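Side-chain contacts in SAHS4 (Ramazzottius varieornatus, PDB 5Z4G), which is a secreted heat-soluble protein of the fatty-acid-binding-protein-like class that binds zinc and probably shields other molecules when water is scarce: residues 48-53 with 100-105; 76-81 with 85-90. All coordinates share one frame; numbering follows the deposited sequence.

Contact 1: residues 48-53 with 100-105; sequences PPKDQA and SHDGVD. With ZN (zinc ion), chain D.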
ATOM      1  N   PRO A  48     -12.893  -9.232  -4.339  1.00 28.01           N
ATOM      2  CA  PRO A  48     -13.463  -9.873  -5.534  1.00 26.75           C
ATOM      3  C   PRO A  48     -12.396 -10.632  -6.334  1.00 25.12           C
ATOM      4  O   PRO A  48     -11.218 -10.264  -6.262  1.00 25.85           O
ATOM      5  CB  PRO A  48     -14.007  -8.688  -6.341  1.00 28.22           C
ATOM      6  CG  PRO A  48     -13.175  -7.528  -5.918  1.00 29.72           C
ATOM      7  CD  PRO A  48     -12.879  -7.759  -4.465  1.00 28.50           C
ATOM      8  N   PRO A  49     -12.792 -11.690  -7.080  1.00 22.65           N
ATOM      9  CA  PRO A  49     -11.838 -12.443  -7.915  1.00 23.17           C
ATOM     10  C   PRO A  49     -10.958 -11.585  -8.830  1.00 23.22           C
ATOM     11  O   PRO A  49      -9.787 -11.917  -9.009  1.00 24.53           O
ATOM     12  CB  PRO A  49     -12.744 -13.355  -8.744  1.00 23.08           C
ATOM     13  CG  PRO A  49     -13.903 -13.606  -7.846  1.00 23.38           C
ATOM     14  CD  PRO A  49     -14.131 -12.320  -7.103  1.00 22.67           C
ATOM     15  N   LYS A  50     -11.500 -10.495  -9.382  1.00 25.49           N
ATOM     16  CA  LYS A  50     -10.725  -9.593 -10.255  1.00 26.15           C
ATOM     17  C   LYS A  50      -9.537  -8.931  -9.547  1.00 26.66           C
ATOM     18  O   LYS A  50      -8.512  -8.676 -10.175  1.00 29.31           O
ATOM     19  CB  LYS A  50     -11.619  -8.541 -10.936  1.00 29.44           C
ATOM     20  CG  LYS A  50     -12.219  -7.471 -10.027  1.00 30.77           C
ATOM     21  CD  LYS A  50     -12.964  -6.421 -10.838  1.00 33.69           C
ATOM     22  CE  LYS A  50     -13.257  -5.177 -10.015  1.00 36.73           C
ATOM     23  NZ  LYS A  50     -12.058  -4.308  -9.842  1.00 37.94           N
ATOM     24  N   ASP A  51      -9.692  -8.663  -8.251  1.00 28.50           N
ATOM     25  CA  ASP A  51      -8.627  -8.088  -7.425  1.00 30.85           C
ATOM     26  C   ASP A  51      -7.687  -9.161  -6.876  1.00 30.59           C
ATOM     27  O   ASP A  51      -6.471  -8.941  -6.794  1.00 32.09           O
ATOM     28  CB  ASP A  51      -9.217  -7.243  -6.288  1.00 32.72           C
ATOM     29  CG  ASP A  51      -9.870  -5.949  -6.779  1.00 38.71           C
ATOM     30  OD1 ASP A  51      -9.687  -5.562  -7.958  1.00 40.99           O
ATOM     31  OD2 ASP A  51     -10.570  -5.304  -5.971  1.00 42.72           O
ATOM     32  N   GLN A  52      -8.258 -10.313  -6.514  1.00 28.75           N
ATOM     33  CA  GLN A  52      -7.510 -11.497  -6.069  1.00 29.97           C
ATOM     34  C   GLN A  52      -6.414 -11.896  -7.055  1.00 29.84           C
ATOM     35  O   GLN A  52      -5.299 -12.215  -6.644  1.00 29.09           O
ATOM     36  CB  GLN A  52      -8.450 -12.691  -5.877  1.00 29.18           C
ATOM     37  CG  GLN A  52      -9.264 -12.695  -4.594  1.00 28.99           C
ATOM     38  CD  GLN A  52     -10.168 -13.912  -4.505  1.00 30.83           C
ATOM     39  OE1 GLN A  52      -9.699 -15.052  -4.521  1.00 30.13           O
ATOM     40  NE2 GLN A  52     -11.472 -13.675  -4.397  1.00 30.74           N
ATOM     41  N   ALA A  53      -6.752 -11.859  -8.346  1.00 29.40           N
ATOM     42  CA  ALA A  53      -5.854 -12.230  -9.446  1.00 29.37           C
ATOM     43  C   ALA A  53      -4.529 -11.461  -9.464  1.00 31.18           C
ATOM     44  O   ALA A  53      -3.510 -11.996  -9.907  1.00 33.31           O
ATOM     45  CB  ALA A  53      -6.574 -12.072 -10.779  1.00 31.70           C
ATOM     46  N   SER A 100      -9.922   6.381  -7.651  1.00 17.39           N
ATOM     47  CA  SER A 100     -11.009   5.594  -8.215  1.00 18.90           C
ATOM     48  C   SER A 100     -10.433   4.470  -9.053  1.00 19.15           C
ATOM     49  O   SER A 100      -9.447   4.668  -9.765  1.00 19.53           O
ATOM     50  CB  SER A 100     -11.918   6.474  -9.071  1.00 22.78           C
ATOM     51  OG  SER A 100     -12.419   7.556  -8.310  1.00 27.73           O
ATOM     52  N   HIS A 101     -11.041   3.291  -8.944  1.00 21.07           N
ATOM     53  CA  HIS A 101     -10.684   2.138  -9.771  1.00 23.18           C
ATOM     54  C   HIS A 101     -11.955   1.421 -10.194  1.00 23.98           C
ATOM     55  O   HIS A 101     -12.740   0.994  -9.339  1.00 23.71           O
ATOM     56  CB  HIS A 101      -9.751   1.185  -9.011  1.00 26.02           C
ATOM     57  CG  HIS A 101      -9.334  -0.018  -9.804  1.00 28.46           C
ATOM     58  ND1 HIS A 101      -9.813  -1.286  -9.550  1.00 32.89           N
ATOM     59  CD2 HIS A 101      -8.489  -0.139 -10.853  1.00 26.85           C
ATOM     60  CE1 HIS A 101      -9.272  -2.137 -10.404  1.00 31.75           C
ATOM     61  NE2 HIS A 101      -8.465  -1.465 -11.206  1.00 28.52           N
ATOM     62  N   ASP A 102     -12.149   1.299 -11.511  1.00 25.30           N
ATOM     63  CA  ASP A 102     -13.356   0.694 -12.098  1.00 26.14           C
ATOM     64  C   ASP A 102     -14.634   1.248 -11.452  1.00 25.78           C
ATOM     65  O   ASP A 102     -15.515   0.491 -11.043  1.00 26.16           O
ATOM     66  CB  ASP A 102     -13.308  -0.849 -12.026  1.00 28.08           C
ATOM     67  CG  ASP A 102     -12.179  -1.456 -12.857  1.00 29.70           C
ATOM     68  OD1 ASP A 102     -11.783  -0.870 -13.888  1.00 28.60           O
ATOM     69  OD2 ASP A 102     -11.697  -2.549 -12.479  1.00 32.80           O
ATOM     70  N   GLY A 103     -14.696   2.577 -11.345  1.00 26.08           N
ATOM     71  CA  GLY A 103     -15.858   3.284 -10.801  1.00 27.26           C
ATOM     72  C   GLY A 103     -16.140   3.118  -9.316  1.00 24.31           C
ATOM     73  O   GLY A 103     -17.266   3.355  -8.875  1.00 25.58           O
ATOM     74  N   VAL A 104     -15.131   2.706  -8.551  1.00 21.81           N
ATOM     75  CA  VAL A 104     -15.249   2.572  -7.094  1.00 21.01           C
ATOM     76  C   VAL A 104     -14.314   3.603  -6.454  1.00 19.88           C
ATOM     77  O   VAL A 104     -13.099   3.528  -6.640  1.00 21.51           O
ATOM     78  CB  VAL A 104     -14.871   1.144  -6.608  1.00 22.76           C
ATOM     79  CG1 VAL A 104     -14.988   1.036  -5.094  1.00 23.83           C
ATOM     80  CG2 VAL A 104     -15.741   0.078  -7.271  1.00 23.76           C
ATOM     81  N   ASP A 105     -14.885   4.553  -5.709  1.00 19.38           N
ATOM     82  CA  ASP A 105     -14.116   5.603  -5.030  1.00 19.42           C
ATOM     83  C   ASP A 105     -13.541   5.127  -3.709  1.00 18.58           C
ATOM     84  O   ASP A 105     -14.202   4.433  -2.930  1.00 19.11           O
ATOM     85  CB  ASP A 105     -14.967   6.854  -4.784  1.00 22.72           C
ATOM     86  CG  ASP A 105     -15.198   7.686  -6.044  1.00 26.83           C
ATOM     87  OD1 ASP A 105     -14.732   7.312  -7.145  1.00 28.32           O
ATOM     88  OD2 ASP A 105     -15.863   8.736  -5.921  1.00 31.53           O
TER
HETATM   89 ZN    ZN D 202      -7.538  -2.139 -12.946  0.93 42.27          ZN
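The hairpin turn between strands 97-101 and 104-113 meets the short helix 49-52 at a zinc site, where Lys-50 lies between the carboxylates of Asp-51 and Asp-102 and beside the ring of His-101. Across the contact, Lys-50 NZ donates to Asp-102 OD2 at 3.2 Å, taking the anti lone pair of that oxygen in a salt bridge. The same ammonium reaches Asp-51 OD1 at 3.3 Å, this time on the syn side and 34° out of the carboxylate plane. Beyond CG the lysine chain is extended up to chi4 (77°), and the bend there carries NZ to both acids. NZ also comes obliquely to within 3.6 Å of His-101 CE1, while Asp-102 CG lies 3.9 Å above the plane of that ring, offset toward its rim. His-101 binds the zinc ion through NE2 at 2.1 Å; His-85 supplies a second ligand. Two nearby carboxylates probably help offset the positive charge of lysine and metal. The buried area is small (98 Å²), and charged groups and the imidazole ring make the contact. His-101 to Val-104 form a type I' turn, closed by Val-104 N to His-101 O at 3.0 Å, the tight two-residue connection typical of a beta hairpin.

Contact 2: residues 76-81 with 85-90; sequences VQTSFP and HKMETS. With ZN (zinc ion), chain D.
Val-76 and Met-87 bury the most surface here, 81 and 80 Å², and meet on one face of the hairpin formed by strands 74-79 and 86-91. The methionine chain leaves with CG anti to the backbone N (chi1 -177°), then bends at chi2 and chi3, which, in the conformer given, carries CE over the neighbouring strand to 4.0 Å from Val-76 CG1. That same methyl of Val-76 lies alongside Thr-89 CG2 at 3.6 Å, the two side chains pointing the same way. Thr-78, next in buried area, joins Met-87 as a hydrogen-bonded antiparallel pair, Thr-78 N to Met-87 O measuring 2.9 Å and Met-87 N to Thr-78 O 3.0 Å. On the other face, Gln-77 NE2 donates to Glu-88 OE1 at 2.9 Å, from above the carboxylate, with amide and carboxylate planes 83° apart. Were Gln-77 replaced by an alanine, this donor would be gone, and the Glu-88 carboxylate would probably lose its cross-strand mate and be freer to turn. His-85 ND1, in the conformer given, binds the zinc ion at 2.1 Å. Val-76, Thr-78 and Thr-89 thus flank Met-87 on one face; main-chain bonds chiefly hold the strands, and the amide and a probably charged carboxylate add a polar tie.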
ATOM      1  N   VAL A  76       3.737   8.440  -4.735  1.00 10.79           N
ATOM      2  CA  VAL A  76       3.623   6.985  -4.697  1.00 10.72           C
ATOM      3  C   VAL A  76       3.277   6.491  -6.092  1.00 11.33           C
ATOM      4  O   VAL A  76       2.496   7.121  -6.811  1.00 12.25           O
ATOM      5  CB  VAL A  76       2.604   6.479  -3.630  1.00 11.36           C
ATOM      6  CG1 VAL A  76       1.214   7.086  -3.842  1.00 12.81           C
ATOM      7  CG2 VAL A  76       2.537   4.947  -3.590  1.00 12.42           C
ATOM      8  N   GLN A  77       3.872   5.361  -6.456  1.00 12.13           N
ATOM      9  CA  GLN A  77       3.581   4.697  -7.699  1.00 13.36           C
ATOM     10  C   GLN A  77       3.550   3.208  -7.433  1.00 13.98           C
ATOM     11  O   GLN A  77       4.459   2.670  -6.790  1.00 15.46           O
ATOM     12  CB  GLN A  77       4.644   5.042  -8.744  1.00 16.91           C
ATOM     13  CG  GLN A  77       4.428   4.409 -10.105  1.00 21.90           C
ATOM     14  CD  GLN A  77       5.625   4.611 -10.999  1.00 29.02           C
ATOM     15  OE1 GLN A  77       6.675   3.993 -10.803  1.00 36.19           O
ATOM     16  NE2 GLN A  77       5.479   5.482 -11.987  1.00 35.09           N
ATOM     17  N   THR A  78       2.479   2.554  -7.879  0.74 14.20           N
ATOM     18  CA  THR A  78       2.407   1.101  -7.855  0.74 16.33           C
ATOM     19  C   THR A  78       2.198   0.603  -9.269  0.74 17.65           C
ATOM     20  O   THR A  78       1.507   1.231 -10.076  0.74 17.34           O
ATOM     21  CB  THR A  78       1.283   0.539  -6.953  0.74 19.33           C
ATOM     22  OG1 THR A  78       0.012   1.004  -7.411  0.74 21.34           O
ATOM     23  CG2 THR A  78       1.477   0.940  -5.515  0.74 20.51           C
ATOM     24  N   SER A  79       2.823  -0.521  -9.569  1.00 18.89           N
ATOM     25  CA  SER A  79       2.624  -1.181 -10.853  1.00 22.62           C
ATOM     26  C   SER A  79       2.607  -2.677 -10.663  1.00 24.01           C
ATOM     27  O   SER A  79       3.185  -3.203  -9.706  1.00 22.18           O
ATOM     28  CB  SER A  79       3.685  -0.759 -11.873  1.00 27.72           C
ATOM     29  OG  SER A  79       4.988  -1.059 -11.423  1.00 32.69           O
ATOM     30  N   PHE A  80       1.916  -3.344 -11.578  1.00 26.76           N
ATOM     31  CA  PHE A  80       1.837  -4.783 -11.599  1.00 28.10           C
ATOM     32  C   PHE A  80       2.359  -5.184 -12.983  1.00 30.43           C
ATOM     33  O   PHE A  80       1.562  -5.333 -13.914  1.00 30.80           O
ATOM     34  CB  PHE A  80       0.385  -5.239 -11.359  1.00 30.64           C
ATOM     35  CG  PHE A  80      -0.145  -4.925  -9.978  1.00 31.33           C
ATOM     36  CD1 PHE A  80      -0.598  -3.640  -9.649  1.00 34.49           C
ATOM     37  CD2 PHE A  80      -0.216  -5.922  -9.007  1.00 31.22           C
ATOM     38  CE1 PHE A  80      -1.085  -3.358  -8.378  1.00 36.13           C
ATOM     39  CE2 PHE A  80      -0.716  -5.647  -7.740  1.00 31.77           C
ATOM     40  CZ  PHE A  80      -1.145  -4.367  -7.423  1.00 35.45           C
ATOM     41  N   PRO A  81       3.707  -5.333 -13.128  1.00 30.84           N
ATOM     42  CA  PRO A  81       4.347  -5.620 -14.426  1.00 34.58           C
ATOM     43  C   PRO A  81       3.683  -6.779 -15.167  1.00 35.21           C
ATOM     44  O   PRO A  81       3.537  -7.870 -14.609  1.00 35.95           O
ATOM     45  CB  PRO A  81       5.788  -5.984 -14.043  1.00 35.58           C
ATOM     46  CG  PRO A  81       6.017  -5.302 -12.749  1.00 33.90           C
ATOM     47  CD  PRO A  81       4.699  -5.315 -12.033  1.00 31.00           C
ATOM     48  N   HIS A  85      -2.959  -2.393 -14.454  0.65 34.58           N
ATOM     49  CA  HIS A  85      -3.384  -1.889 -13.168  0.65 31.75           C
ATOM     50  C   HIS A  85      -2.178  -1.169 -12.606  0.65 29.73           C
ATOM     51  O   HIS A  85      -1.280  -1.776 -12.010  0.65 31.15           O
ATOM     52  CB  HIS A  85      -3.873  -3.020 -12.255  0.65 34.33           C
ATOM     53  CG  HIS A  85      -4.806  -3.977 -12.929  0.65 33.65           C
ATOM     54  ND1 HIS A  85      -6.172  -3.787 -12.973  0.65 33.75           N
ATOM     55  CD2 HIS A  85      -4.565  -5.123 -13.605  0.65 32.99           C
ATOM     56  CE1 HIS A  85      -6.730  -4.786 -13.636  0.65 33.98           C
ATOM     57  NE2 HIS A  85      -5.775  -5.608 -14.031  0.65 31.78           N
ATOM     58  N   LYS A  86      -2.129   0.126 -12.889  1.00 24.90           N
ATOM     59  CA  LYS A  86      -1.142   1.016 -12.272  1.00 22.01           C
ATOM     60  C   LYS A  86      -1.815   2.115 -11.453  1.00 20.33           C
ATOM     61  O   LYS A  86      -2.989   2.430 -11.665  1.00 22.49           O
ATOM     62  CB  LYS A  86      -0.194   1.604 -13.333  1.00 25.38           C
ATOM     63  CG  LYS A  86      -0.844   2.532 -14.355  1.00 29.81           C
ATOM     64  CD  LYS A  86       0.146   3.084 -15.381  1.00 36.49           C
ATOM     65  CE  LYS A  86       1.191   4.031 -14.791  1.00 38.60           C
ATOM     66  NZ  LYS A  86       0.647   5.245 -14.120  1.00 45.39           N
ATOM     67  N   MET A  87      -1.056   2.681 -10.521  0.58 17.31           N
ATOM     68  CA  MET A  87      -1.491   3.837  -9.752  0.58 16.05           C
ATOM     69  C   MET A  87      -0.305   4.775  -9.599  0.58 15.55           C
ATOM     70  O   MET A  87       0.819   4.325  -9.387  0.58 15.67           O
ATOM     71  CB  MET A  87      -2.031   3.399  -8.384  0.58 17.83           C
ATOM     72  CG  MET A  87      -2.586   4.521  -7.511  0.58 18.12           C
ATOM     73  SD  MET A  87      -1.338   5.333  -6.491  0.58 17.79           S
ATOM     74  CE  MET A  87      -1.193   4.152  -5.149  0.58 17.31           C
ATOM     75  N   GLU A  88      -0.566   6.075  -9.708  1.00 16.59           N
ATOM     76  CA  GLU A  88       0.460   7.101  -9.520  1.00 17.93           C
ATOM     77  C   GLU A  88      -0.221   8.347  -8.998  1.00 17.55           C
ATOM     78  O   GLU A  88      -1.102   8.898  -9.650  1.00 20.55           O
ATOM     79  CB  GLU A  88       1.231   7.367 -10.826  1.00 23.22           C
ATOM     80  CG  GLU A  88       2.152   8.580 -10.794  1.00 30.83           C
ATOM     81  CD  GLU A  88       3.486   8.355 -11.478  1.00 36.55           C
ATOM     82  OE1 GLU A  88       3.555   7.569 -12.450  1.00 40.57           O
ATOM     83  OE2 GLU A  88       4.474   8.983 -11.040  1.00 38.88           O
ATOM     84  N   THR A  89       0.176   8.765  -7.804  1.00 15.02           N
ATOM     85  CA  THR A  89      -0.436   9.920  -7.167  1.00 14.56           C
ATOM     86  C   THR A  89       0.535  10.623  -6.217  1.00 13.66           C
ATOM     87  O   THR A  89       1.685  10.203  -6.051  1.00 13.86           O
ATOM     88  CB  THR A  89      -1.801   9.559  -6.500  1.00 15.63           C
ATOM     89  OG1 THR A  89      -2.578  10.747  -6.310  1.00 17.15           O
ATOM     90  CG2 THR A  89      -1.642   8.827  -5.166  1.00 17.07           C
ATOM     91  N   SER A  90       0.060  11.717  -5.632  1.00 13.57           N
ATOM     92  CA  SER A  90       0.804  12.461  -4.634  1.00 13.53           C
ATOM     93  C   SER A  90      -0.095  12.661  -3.426  1.00 12.61           C
ATOM     94  O   SER A  90      -1.320  12.628  -3.545  1.00 13.77           O
ATOM     95  CB  SER A  90       1.262  13.805  -5.198  1.00 16.38           C
ATOM     96  OG  SER A  90       0.168  14.519  -5.737  1.00 19.82           O
TER
HETATM   97 ZN    ZN D 202      -7.538  -2.139 -12.946  0.93 42.27          ZN

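From the N terminus, the chain passes through helix 49-52, the first side of contact 1, then enters strands 62-66 and 74-79. Contact 2 closes a short loop, three residues between 76-81 and 85-90, and pairs strand 74-79 with strand 86-91. The chain continues into strand 97-101 and turns into strand 104-113, where contact 1 closes a much longer loop of 46 residues. Contact 2 is therefore nested within contact 1. Strands 86-91 and 97-101 are outermost in the sheet within this chain, yet consecutive in sequence; His-85 and His-101 bring their ends together on one zinc ion, with His-101 NE2 3.7 Å from His-85 ND1. Helix 49-52 is tied to the same place by the Lys-50 to Asp-102 salt bridge.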